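Local coordinates for TIR-NB-LRR type resistance protein RPV1 (PDB 5KU7) that belongs to the TIR-NB-LRR class of plant disease-resistance proteins, represented here by its TIR domain, a module generally associated with immune signalling, at residues K84-E87 / C88-D91; R167-K170 / C171-L174. All blocks are in the same frame, centred on the assembly; numbering follows the deposited sequence.

Contact 1 (K84-E87 / C88-D91); sequences KIME and CQKD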
ATOM      1  N   LYS A  84     -17.097 -18.270  10.916  1.00 41.23           N
ATOM      2  CA  LYS A  84     -16.176 -19.281  11.425  1.00 42.77           C
ATOM      3  C   LYS A  84     -15.202 -18.679  12.430  1.00 44.56           C
ATOM      4  O   LYS A  84     -14.945 -19.257  13.480  1.00 49.28           O
ATOM      5  CB  LYS A  84     -15.382 -19.924  10.283  1.00 39.42           C
ATOM      6  CG  LYS A  84     -14.417 -20.993  10.769  1.00 36.30           C
ATOM      7  CD  LYS A  84     -15.215 -22.188  11.400  1.00 39.35           C
ATOM      8  CE  LYS A  84     -14.279 -23.277  11.916  1.00 40.84           C
ATOM      9  NZ  LYS A  84     -15.015 -24.507  12.389  1.00 62.66           N
ATOM     10  N   ILE A  85     -14.662 -17.516  12.090  1.00 46.27           N
ATOM     11  CA  ILE A  85     -13.706 -16.812  12.935  1.00 44.09           C
ATOM     12  C   ILE A  85     -14.302 -16.492  14.293  1.00 44.45           C
ATOM     13  O   ILE A  85     -13.671 -16.687  15.327  1.00 44.23           O
ATOM     14  CB  ILE A  85     -13.241 -15.505  12.254  1.00 41.15           C
ATOM     15  CG1 ILE A  85     -12.288 -15.837  11.104  1.00 38.26           C
ATOM     16  CG2 ILE A  85     -12.566 -14.582  13.250  1.00 36.61           C
ATOM     17  CD1 ILE A  85     -12.096 -14.708  10.094  1.00 29.35           C
ATOM     18  N   MET A  86     -15.533 -16.010  14.286  1.00 47.25           N
ATOM     19  CA  MET A  86     -16.183 -15.642  15.526  1.00 48.97           C
ATOM     20  C   MET A  86     -16.590 -16.864  16.355  1.00 57.99           C
ATOM     21  O   MET A  86     -16.605 -16.802  17.589  1.00 58.89           O
ATOM     22  CB  MET A  86     -17.382 -14.758  15.219  1.00 50.22           C
ATOM     23  CG  MET A  86     -16.986 -13.448  14.541  1.00 48.43           C
ATOM     24  SD  MET A  86     -15.663 -12.565  15.416  1.00 53.11           S
ATOM     25  CE  MET A  86     -16.451 -12.267  16.992  1.00 48.30           C
ATOM     26  N   GLU A  87     -16.918 -17.966  15.677  1.00 58.24           N
ATOM     27  CA  GLU A  87     -17.217 -19.240  16.342  1.00 55.74           C
ATOM     28  C   GLU A  87     -15.992 -19.789  17.071  1.00 52.58           C
ATOM     29  O   GLU A  87     -16.098 -20.300  18.183  1.00 58.93           O
ATOM     30  CB  GLU A  87     -17.734 -20.260  15.323  1.00 64.94           C
ATOM     31  CG  GLU A  87     -19.113 -19.926  14.772  1.00 68.08           C
ATOM     32  CD  GLU A  87     -19.632 -20.960  13.797  1.00 66.47           C
ATOM     33  OE1 GLU A  87     -18.871 -21.883  13.436  1.00 65.51           O
ATOM     34  OE2 GLU A  87     -20.810 -20.850  13.400  1.00 68.68           O
ATOM     35  N   CYS A  88     -14.829 -19.702  16.432  1.00 49.68           N
ATOM     36  CA  CYS A  88     -13.580 -20.151  17.048  1.00 53.52           C
ATOM     37  C   CYS A  88     -13.242 -19.249  18.212  1.00 56.41           C
ATOM     38  O   CYS A  88     -12.467 -19.606  19.095  1.00 62.80           O
ATOM     39  CB  CYS A  88     -12.422 -20.125  16.052  1.00 48.32           C
ATOM     40  SG  CYS A  88     -12.617 -21.248  14.689  1.00 55.00           S
ATOM     41  N   GLN A  89     -13.828 -18.062  18.186  1.00 50.08           N
ATOM     42  CA  GLN A  89     -13.590 -17.057  19.200  1.00 54.02           C
ATOM     43  C   GLN A  89     -14.333 -17.413  20.480  1.00 57.46           C
ATOM     44  O   GLN A  89     -13.782 -17.305  21.570  1.00 65.14           O
ATOM     45  CB  GLN A  89     -14.018 -15.697  18.663  1.00 52.89           C
ATOM     46  CG  GLN A  89     -13.235 -14.542  19.190  1.00 57.37           C
ATOM     47  CD  GLN A  89     -14.023 -13.700  20.138  1.00 58.52           C
ATOM     48  OE1 GLN A  89     -15.073 -14.111  20.618  1.00 61.73           O
ATOM     49  NE2 GLN A  89     -13.548 -12.485  20.377  1.00 59.33           N
ATOM     50  N   LYS A  90     -15.590 -17.833  20.340  1.00 58.08           N
ATOM     51  CA  LYS A  90     -16.389 -18.313  21.467  1.00 62.09           C
ATOM     52  C   LYS A  90     -15.879 -19.662  21.975  1.00 66.76           C
ATOM     53  O   LYS A  90     -15.489 -19.793  23.124  1.00 65.29           O
ATOM     54  CB  LYS A  90     -17.858 -18.450  21.060  1.00 70.03           C
ATOM     55  CG  LYS A  90     -18.437 -17.248  20.331  1.00 74.98           C
ATOM     56  CD  LYS A  90     -19.935 -17.421  20.074  1.00 82.03           C
ATOM     57  CE  LYS A  90     -20.430 -16.450  19.004  1.00 78.41           C
ATOM     58  NZ  LYS A  90     -19.831 -16.756  17.674  1.00 72.52           N
ATOM     59  N   ASP A  91     -15.835 -20.647  21.079  1.00 75.25           N
ATOM     60  CA  ASP A  91     -15.596 -22.049  21.434  1.00 78.04           C
ATOM     61  C   ASP A  91     -14.112 -22.384  21.634  1.00 76.91           C
ATOM     62  O   ASP A  91     -13.757 -23.116  22.556  1.00 78.98           O
ATOM     63  CB  ASP A  91     -16.181 -22.971  20.357  1.00 82.84           C
ATOM     64  CG  ASP A  91     -17.701 -22.950  20.326  1.00 91.53           C
ATOM     65  OD1 ASP A  91     -18.308 -22.278  21.188  1.00 95.80           O
ATOM     66  OD2 ASP A  91     -18.290 -23.613  19.442  1.00 92.09           O
TER
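Cys88 N reaches back one turn to Lys84 O at 3.0 Å, and the same i to i+4 pattern carries Lys90 N to Met86 O and Asp91 N to Glu87 O, the last nearly straight at 169°; between them Gln89 N is held weakly, shared by Ile85 O and Met86 O. Met86 O gathers a third donor, because the Lys90 chain runs out straight and then bends at its last torsion (chi4 66°), folding NZ back to a weak 3.2 Å bond with that carbonyl oxygen. One turn round, the thiol of Cys88 lies beside Lys84: SG is 3.8 Å from Lys84 CE and 3.3 Å from Lys84 O. These residues belong to helix 76-91, the crossover helix of the beta-alpha-beta unit between strands 61-68 and 95-101 in the parallel sheet of the TIR domain. Cys88 and Ile85 press on Ile58 of helix 52-59, while Met86 turns to Glu139 and Ala140 of helix 130-141. Two charged ends look outside the segment: the Lys84 ammonium forms a salt bridge with Glu59 and the Glu87 carboxylate another with Arg132. Glu87 OE2 is 6.0 Å from Lys90 NZ, which has a long, weak ion pair with Glu139.

Contact 2 (R167-K170 / C171-L174); sequences RQLK and CKRL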
ATOM      1  N   ARG A 167       2.846  -7.864  20.467  1.00 39.16           N
ATOM      2  CA  ARG A 167       2.810  -7.825  21.923  1.00 34.16           C
ATOM      3  C   ARG A 167       1.643  -8.670  22.465  1.00 33.26           C
ATOM      4  O   ARG A 167       1.800  -9.399  23.442  1.00 37.55           O
ATOM      5  CB  ARG A 167       2.697  -6.381  22.451  1.00 34.90           C
ATOM      6  CG  ARG A 167       2.807  -6.333  23.989  1.00 44.76           C
ATOM      7  CD  ARG A 167       2.459  -4.982  24.628  1.00 57.89           C
ATOM      8  NE  ARG A 167       3.579  -4.044  24.687  1.00 70.88           N
ATOM      9  CZ  ARG A 167       3.743  -3.139  25.654  1.00 81.65           C
ATOM     10  NH1 ARG A 167       2.875  -3.062  26.658  1.00 82.63           N
ATOM     11  NH2 ARG A 167       4.786  -2.316  25.629  1.00 87.34           N
ATOM     12  N   GLN A 168       0.477  -8.586  21.829  1.00 33.06           N
ATOM     13  CA  GLN A 168      -0.688  -9.301  22.344  1.00 35.74           C
ATOM     14  C   GLN A 168      -0.541 -10.813  22.151  1.00 36.99           C
ATOM     15  O   GLN A 168      -0.841 -11.579  23.066  1.00 37.78           O
ATOM     16  CB  GLN A 168      -1.980  -8.814  21.679  1.00 33.99           C
ATOM     17  CG  GLN A 168      -2.331  -7.369  21.991  1.00 40.54           C
ATOM     18  CD  GLN A 168      -3.700  -6.967  21.494  1.00 41.45           C
ATOM     19  OE1 GLN A 168      -4.720  -7.479  21.956  1.00 46.61           O
ATOM     20  NE2 GLN A 168      -3.732  -6.014  20.567  1.00 37.45           N
ATOM     21  N   LEU A 169       0.018 -11.243  21.026  1.00 32.96           N
ATOM     22  CA  LEU A 169       0.144 -12.681  20.784  1.00 31.94           C
ATOM     23  C   LEU A 169       1.275 -13.246  21.608  1.00 33.71           C
ATOM     24  O   LEU A 169       1.235 -14.403  22.016  1.00 42.35           O
ATOM     25  CB  LEU A 169       0.392 -12.993  19.308  1.00 31.17           C
ATOM     26  CG  LEU A 169      -0.772 -12.714  18.362  1.00 31.38           C
ATOM     27  CD1 LEU A 169      -0.351 -13.129  16.984  1.00 32.98           C
ATOM     28  CD2 LEU A 169      -2.015 -13.511  18.830  1.00 28.68           C
ATOM     29  N   LYS A 170       2.253 -12.421  21.931  1.00 27.32           N
ATOM     30  CA  LYS A 170       3.352 -12.951  22.681  1.00 28.66           C
ATOM     31  C   LYS A 170       2.906 -13.039  24.147  1.00 36.95           C
ATOM     32  O   LYS A 170       3.255 -13.987  24.844  1.00 41.04           O
ATOM     33  CB  LYS A 170       4.586 -12.071  22.543  1.00 27.07           C
ATOM     34  CG  LYS A 170       5.746 -12.583  23.390  1.00 32.71           C
ATOM     35  CD  LYS A 170       7.065 -11.941  23.019  1.00 35.37           C
ATOM     36  CE  LYS A 170       8.176 -12.943  23.218  1.00 42.19           C
ATOM     37  NZ  LYS A 170       9.342 -12.327  23.899  1.00 55.81           N
ATOM     38  N   CYS A 171       2.039 -12.133  24.582  1.00 34.12           N
ATOM     39  CA  CYS A 171       1.625 -12.167  25.970  1.00 35.92           C
ATOM     40  C   CYS A 171       0.635 -13.315  26.146  1.00 41.54           C
ATOM     41  O   CYS A 171       0.668 -14.008  27.165  1.00 44.75           O
ATOM     42  CB  CYS A 171       1.000 -10.838  26.421  1.00 33.50           C
ATOM     43  SG  CYS A 171       2.148  -9.412  26.542  1.00 39.52           S
ATOM     44  N   LYS A 172      -0.224 -13.551  25.156  1.00 43.51           N
ATOM     45  CA  LYS A 172      -1.130 -14.688  25.260  1.00 45.86           C
ATOM     46  C   LYS A 172      -0.342 -15.976  25.445  1.00 43.52           C
ATOM     47  O   LYS A 172      -0.630 -16.761  26.346  1.00 49.75           O
ATOM     48  CB  LYS A 172      -2.030 -14.856  24.035  1.00 46.44           C
ATOM     49  CG  LYS A 172      -3.183 -13.901  23.918  1.00 50.80           C
ATOM     50  CD  LYS A 172      -4.406 -14.680  23.422  1.00 67.10           C
ATOM     51  CE  LYS A 172      -4.114 -15.538  22.193  1.00 73.27           C
ATOM     52  NZ  LYS A 172      -5.223 -16.529  21.940  1.00 77.89           N
ATOM     53  N   ARG A 173       0.651 -16.183  24.581  1.00 45.15           N
ATOM     54  CA  ARG A 173       1.479 -17.384  24.616  1.00 46.82           C
ATOM     55  C   ARG A 173       2.236 -17.550  25.932  1.00 52.96           C
ATOM     56  O   ARG A 173       2.361 -18.663  26.447  1.00 57.42           O
ATOM     57  CB  ARG A 173       2.479 -17.390  23.453  1.00 46.69           C
ATOM     58  CG  ARG A 173       3.491 -18.541  23.541  1.00 52.28           C
ATOM     59  CD  ARG A 173       3.896 -19.068  22.172  1.00 57.80           C
ATOM     60  NE  ARG A 173       2.775 -19.681  21.457  1.00 62.45           N
ATOM     61  CZ  ARG A 173       2.835 -20.151  20.212  1.00 64.28           C
ATOM     62  NH1 ARG A 173       3.970 -20.083  19.524  1.00 69.22           N
ATOM     63  NH2 ARG A 173       1.758 -20.684  19.654  1.00 61.02           N
ATOM     64  N   LEU A 174       2.744 -16.454  26.484  1.00 46.12           N
ATOM     65  CA  LEU A 174       3.539 -16.563  27.700  1.00 48.10           C
ATOM     66  C   LEU A 174       2.680 -16.836  28.939  1.00 51.63           C
ATOM     67  O   LEU A 174       3.161 -17.411  29.915  1.00 49.63           O
ATOM     68  CB  LEU A 174       4.375 -15.299  27.899  1.00 47.64           C
ATOM     69  CG  LEU A 174       5.504 -15.161  26.880  1.00 41.41           C
ATOM     70  CD1 LEU A 174       6.234 -13.852  27.094  1.00 43.64           C
ATOM     71  CD2 LEU A 174       6.466 -16.331  27.019  1.00 38.70           C
TER
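Lys170 and Leu174 meet through their aliphatic parts, one helical turn apart, with Lys170 CG 3.9 Å from Leu174 CD1. The two side chains cross at a slant, and the leucine also lies against the backbone: its CG is 3.3 Å from Lys170 O, the oxygen that accepts the Leu174 amide. With its CG anti to the backbone N (chi1 177°), the lysine sends its methylenes past the leucine methyl before the chain bends further out. A second side-chain meeting joins Arg167 to Cys171, where SG approaches Arg167 CG at 4.1 Å and sits 3.1 Å from Arg167 O. The thiol is placed there by a chi1 of -69°, which sets it beside its own backbone N.

Beneath these contacts runs regular helical bonding. Lys172 N to Gln168 O is the shortest of the backbone bonds here at 2.9 Å, and Cys171 N bonds to Arg167 O with a weak second bond to Gln168 O. Arg173 N approaches Leu169 O from above the carbonyl plane, 36° out of it, and that oxygen also takes a hydrogen bond from Arg62 NH2. The Gln168 amide is fixed by a bond from NE2 to Ser164 OG, one turn earlier.

Leu169 is the buried residue of the group. It packs on Phe97 of strand 95-101 and Ser63 of strand 61-68, while Lys172 touches Ala95 and Arg62, so this end of helix 154-175 rests on two neighbouring strands of the parallel sheet, with Gln168 also touching Phe97.

Overall arrangement
The two contacts show how the same i to i+4 bonding serves different settings in one TIR domain. Contact 1 is partly buried, its centre about 12 Å from the centre of the chain, and its helix is wedged among other helices; contact 2 is a surface contact, its centre about 19 Å from it. Both pack on strand 95-101, and contact 2 packs on strand 61-68 as well. Their chemistry follows: around contact 1, Lys84 and Glu87 form salt bridges to residues outside its segments, on adjoining helices, whereas contact 2 pairs a lysine's methylenes with an exposed leucine and places Arg173 close to the like-charged Arg62 of strand 61-68. The nearest atoms of the two contacts are about 8 Å apart.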